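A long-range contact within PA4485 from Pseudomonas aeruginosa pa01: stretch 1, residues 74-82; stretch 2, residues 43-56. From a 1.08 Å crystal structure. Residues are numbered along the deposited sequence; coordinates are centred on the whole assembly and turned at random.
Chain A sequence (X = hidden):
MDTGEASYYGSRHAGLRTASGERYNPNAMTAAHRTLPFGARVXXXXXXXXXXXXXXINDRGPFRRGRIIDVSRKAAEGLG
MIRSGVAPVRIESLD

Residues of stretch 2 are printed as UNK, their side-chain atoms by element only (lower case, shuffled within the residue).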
# COMPACT_ATOMS: atom_id res chain seq x y z
N LYS A 74 0.13 2.16 -10.17
CA LYS A 74 0.62 2.49 -11.50
C LYS A 74 1.36 3.82 -11.49
O LYS A 74 2.41 3.97 -12.16
CB LYS A 74 -0.53 2.51 -12.51
CG LYS A 74 -0.10 2.79 -13.93
CD LYS A 74 0.66 1.65 -14.54
CE LYS A 74 0.88 1.88 -16.02
NZ LYS A 74 1.72 0.81 -16.65
N ALA A 75 0.85 4.81 -10.76
CA ALA A 75 1.55 6.09 -10.66
C ALA A 75 2.90 5.92 -9.95
O ALA A 75 3.90 6.54 -10.34
CB ALA A 75 0.69 7.11 -9.93
N ALA A 76 2.93 5.09 -8.91
CA ALA A 76 4.18 4.82 -8.20
C ALA A 76 5.22 4.19 -9.11
O ALA A 76 6.41 4.50 -9.02
CB ALA A 76 3.93 3.96 -7.00
N GLU A 77 4.78 3.31 -10.00
CA GLU A 77 5.69 2.74 -11.01
C GLU A 77 6.27 3.84 -11.90
O GLU A 77 7.48 3.87 -12.15
CB GLU A 77 4.97 1.69 -11.87
CG GLU A 77 4.61 0.45 -11.08
CD GLU A 77 3.70 -0.52 -11.78
OE1 GLU A 77 2.88 -0.15 -12.63
OE2 GLU A 77 3.68 -1.70 -11.35
N GLY A 78 5.42 4.75 -12.38
CA GLY A 78 5.88 5.85 -13.21
C GLY A 78 6.85 6.78 -12.48
O GLY A 78 7.72 7.37 -13.10
N LEU A 79 6.68 6.89 -11.16
CA LEU A 79 7.55 7.71 -10.32
C LEU A 79 8.81 6.99 -9.87
O LEU A 79 9.68 7.60 -9.25
CB LEU A 79 6.77 8.22 -9.12
CG LEU A 79 5.71 9.27 -9.43
CD1 LEU A 79 4.73 9.40 -8.27
CD2 LEU A 79 6.35 10.62 -9.73
N GLY A 80 8.93 5.70 -10.16
CA GLY A 80 10.07 4.92 -9.71
C GLY A 80 10.18 4.77 -8.20
O GLY A 80 11.28 4.71 -7.65
N MET A 81 9.03 4.71 -7.53
CA MET A 81 8.99 4.69 -6.06
C MET A 81 8.47 3.38 -5.46
O MET A 81 8.20 3.31 -4.26
CB MET A 81 8.21 5.89 -5.51
CG MET A 81 6.74 5.86 -5.78
SD MET A 81 5.86 7.35 -5.26
CE MET A 81 5.65 7.03 -3.54
N ILE A 82 8.35 2.33 -6.26
CA ILE A 82 7.80 1.07 -5.75
C ILE A 82 8.68 0.50 -4.63
O ILE A 82 8.16 0.10 -3.58
CB ILE A 82 7.59 0.04 -6.88
CG1 ILE A 82 6.46 0.51 -7.80
CG2 ILE A 82 7.33 -1.35 -6.33
CD1 ILE A 82 5.07 0.42 -7.17
N UNK A 43 0.63 17.35 -11.63
CA UNK A 43 1.93 16.80 -11.99
C UNK A 43 2.74 16.55 -10.72
O UNK A 43 2.96 17.47 -9.93
c UNK A 43 4.67 17.81 -14.55
n UNK A 43 4.04 17.37 -15.80
c UNK A 43 4.03 17.07 -13.38
n UNK A 43 3.26 19.45 -16.56
c UNK A 43 2.71 17.70 -12.93
c UNK A 43 3.37 18.13 -16.69
n UNK A 43 2.84 17.53 -17.75
N UNK A 44 3.18 15.31 -10.55
CA UNK A 44 3.96 14.89 -9.40
C UNK A 44 5.37 14.56 -9.89
O UNK A 44 5.52 13.77 -10.82
c UNK A 44 3.34 13.64 -8.75
c UNK A 44 1.88 13.89 -8.42
c UNK A 44 4.13 13.23 -7.53
N UNK A 45 6.38 15.16 -9.27
CA UNK A 45 7.77 14.89 -9.61
C UNK A 45 8.47 14.29 -8.40
O UNK A 45 8.48 14.89 -7.32
c UNK A 45 9.96 15.90 -10.40
o UNK A 45 7.83 16.78 -11.12
c UNK A 45 8.50 16.18 -10.02
N UNK A 46 9.03 13.11 -8.57
CA UNK A 46 9.84 12.46 -7.55
C UNK A 46 11.19 13.18 -7.50
O UNK A 46 11.94 13.18 -8.47
o UNK A 46 11.59 10.77 -6.10
c UNK A 46 10.02 10.98 -7.90
c UNK A 46 10.81 10.21 -6.86
n UNK A 46 10.61 8.89 -6.84
N UNK A 47 11.47 13.84 -6.38
CA UNK A 47 12.68 14.65 -6.28
C UNK A 47 13.94 13.82 -6.15
O UNK A 47 15.04 14.33 -6.36
c UNK A 47 11.45 16.71 -5.43
c UNK A 47 12.54 15.67 -5.16
c UNK A 47 10.99 17.39 -4.14
c UNK A 47 11.96 17.74 -6.41
N UNK A 48 13.80 12.54 -5.85
CA UNK A 48 14.95 11.64 -5.77
C UNK A 48 15.46 11.15 -7.11
O UNK A 48 16.65 10.86 -7.23
c UNK A 48 14.69 10.51 -4.78
o UNK A 48 14.39 10.22 -2.44
c UNK A 48 14.80 10.99 -3.31
o UNK A 48 15.32 12.09 -3.08
N UNK A 49 14.60 11.09 -8.13
CA UNK A 49 15.02 10.65 -9.46
C UNK A 49 14.58 11.55 -10.61
O UNK A 49 14.93 11.29 -11.75
c UNK A 49 13.01 9.12 -9.62
n UNK A 49 12.56 7.88 -9.32
c UNK A 49 14.55 9.23 -9.70
o UNK A 49 12.30 10.06 -9.79
N UNK A 50 13.82 12.59 -10.30
CA UNK A 50 13.30 13.54 -11.30
C UNK A 50 12.29 12.98 -12.29
O UNK A 50 11.89 13.65 -13.25
n UNK A 50 14.21 18.50 -9.60
c UNK A 50 14.45 14.22 -12.10
c UNK A 50 15.53 14.90 -11.31
n UNK A 50 14.66 17.19 -11.46
c UNK A 50 14.92 16.03 -10.60
n UNK A 50 13.97 19.34 -11.76
c UNK A 50 14.27 18.35 -10.94
N UNK A 51 11.78 11.77 -12.01
CA UNK A 51 10.69 11.22 -12.80
C UNK A 51 9.39 11.91 -12.45
O UNK A 51 9.18 12.31 -11.30
c UNK A 51 11.71 7.50 -12.94
n UNK A 51 9.55 5.34 -14.91
n UNK A 51 10.95 4.82 -13.17
c UNK A 51 10.43 5.72 -14.00
n UNK A 51 10.77 6.99 -13.91
c UNK A 51 11.83 9.00 -13.04
c UNK A 51 10.57 9.73 -12.58
N UNK A 52 8.50 12.05 -13.42
CA UNK A 52 7.23 12.72 -13.19
C UNK A 52 6.08 12.00 -13.86
O UNK A 52 6.25 11.30 -14.87
o UNK A 52 7.34 14.28 -15.07
c UNK A 52 7.27 14.17 -13.67
N UNK A 53 4.91 12.15 -13.26
CA UNK A 53 3.64 11.64 -13.79
C UNK A 53 2.56 12.67 -13.55
O UNK A 53 2.74 13.59 -12.76
c UNK A 53 3.21 10.31 -13.13
c UNK A 53 2.89 10.49 -11.67
c UNK A 53 4.27 9.22 -13.33
N UNK A 54 1.42 12.49 -14.23
CA UNK A 54 0.22 13.28 -13.96
C UNK A 54 -0.84 12.35 -13.39
O UNK A 54 -1.12 11.28 -13.96
c UNK A 54 -0.28 13.99 -15.22
c UNK A 54 0.77 14.96 -15.73
c UNK A 54 -1.58 14.73 -14.93
N UNK A 55 -1.39 12.73 -12.25
CA UNK A 55 -2.47 11.98 -11.60
C UNK A 55 -3.71 12.85 -11.48
O UNK A 55 -3.66 14.07 -11.59
c UNK A 55 -1.68 12.62 -9.28
c UNK A 55 -2.05 11.47 -10.21
c UNK A 55 -0.93 10.44 -10.32
N UNK A 56 -4.84 12.16 -11.29
CA UNK A 56 -6.15 12.78 -11.10
C UNK A 56 -6.58 12.53 -9.65
O UNK A 56 -6.54 11.39 -9.18
c UNK A 56 -8.56 12.45 -12.01
c UNK A 56 -7.11 12.08 -12.08
n UNK A 56 -10.07 8.21 -12.36
n UNK A 56 -9.30 10.26 -13.05
n UNK A 56 -11.11 10.11 -11.62
c UNK A 56 -9.32 11.73 -13.12
c UNK A 56 -10.15 9.53 -12.34
O HOH W 1 14.34 5.11 -8.87
O HOH W 2 7.50 8.82 -15.48

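Position 43 carries three carbons, a nitrogen, then a carbon bearing two more nitrogens: a guanidinium, so Arg43, out of reach of the helix. Position 44 has one carbon forking to two others, and its nearest side-chain approach is 3.9 Å, from a branch carbon to CD1 of Leu79, and the fork makes it Val44. Position 45 has one carbon bearing an oxygen and a carbon, which is Thr45, its CB pointing away.

At position 46 two carbons end in one oxygen and one nitrogen. The nitrogen lies 2.9 Å from Leu79 O, as an amide donor should, so this is Asn46. Its OD1 accepts from the backbone N of position 48 at 2.8 Å. Position 47, four carbons forked at the second, is Leu47, and position 48, two carbons with two terminal oxygens, is Asp48; neither touches stretch 1.

Position 49 repeats the amide pattern, and its nitrogen also lies 2.9 Å from Leu79 O: Asn49. Position 50 is another three-carbon chain ending in a guanidinium, Arg50, turned away at positive phi. Position 51 has the same atoms, but its guanidinium lies over the helix end, with Leu79 C, Gly80 N and Gly78 O over one face. This is Arg51; its NE is 3.2 Å from Gly78 O, yet the angle is too poor for a hydrogen bond.

Position 52, one carbon and one oxygen, is Ser52, its CB pointing away. Position 53 is a forked three-carbon chain packed on the helix backbone, Val53, with CG1 3.7 Å from Gly78 C and CG2 3.8 Å from Leu79 CG. Position 54 has the same fork but faces away: Val54. Position 55, forked again, sets a methyl 3.7 Å from Ala75 CB and is Val55. Position 56 has three carbons, a nitrogen and a carbon bearing two more nitrogens: Arg56, beyond reach.

The first rule is alternation: Val53 and Val55 face the helix while Ser52 and Val54 face away, and Ala75 and Leu79, one turn apart, receive them. The second is glycine at close approach. A CB on Gly78 would sit 2.6 Å from Val53 CG1, and one on Gly80 2.8 Å from Asn49 ND2; Gly80 also takes the positive phi of a Schellman motif. The third is a shared acceptor: Asn46 ND2 and Asn49 ND2 both donate to Leu79 O, tying the turn to the helix end. Water 2 bridges too, donating to Ser52 O and Gly78 O, each 2.8 Å from its O.

Stretch 2, residues 43-56: RVTNLDNRRSVVVR
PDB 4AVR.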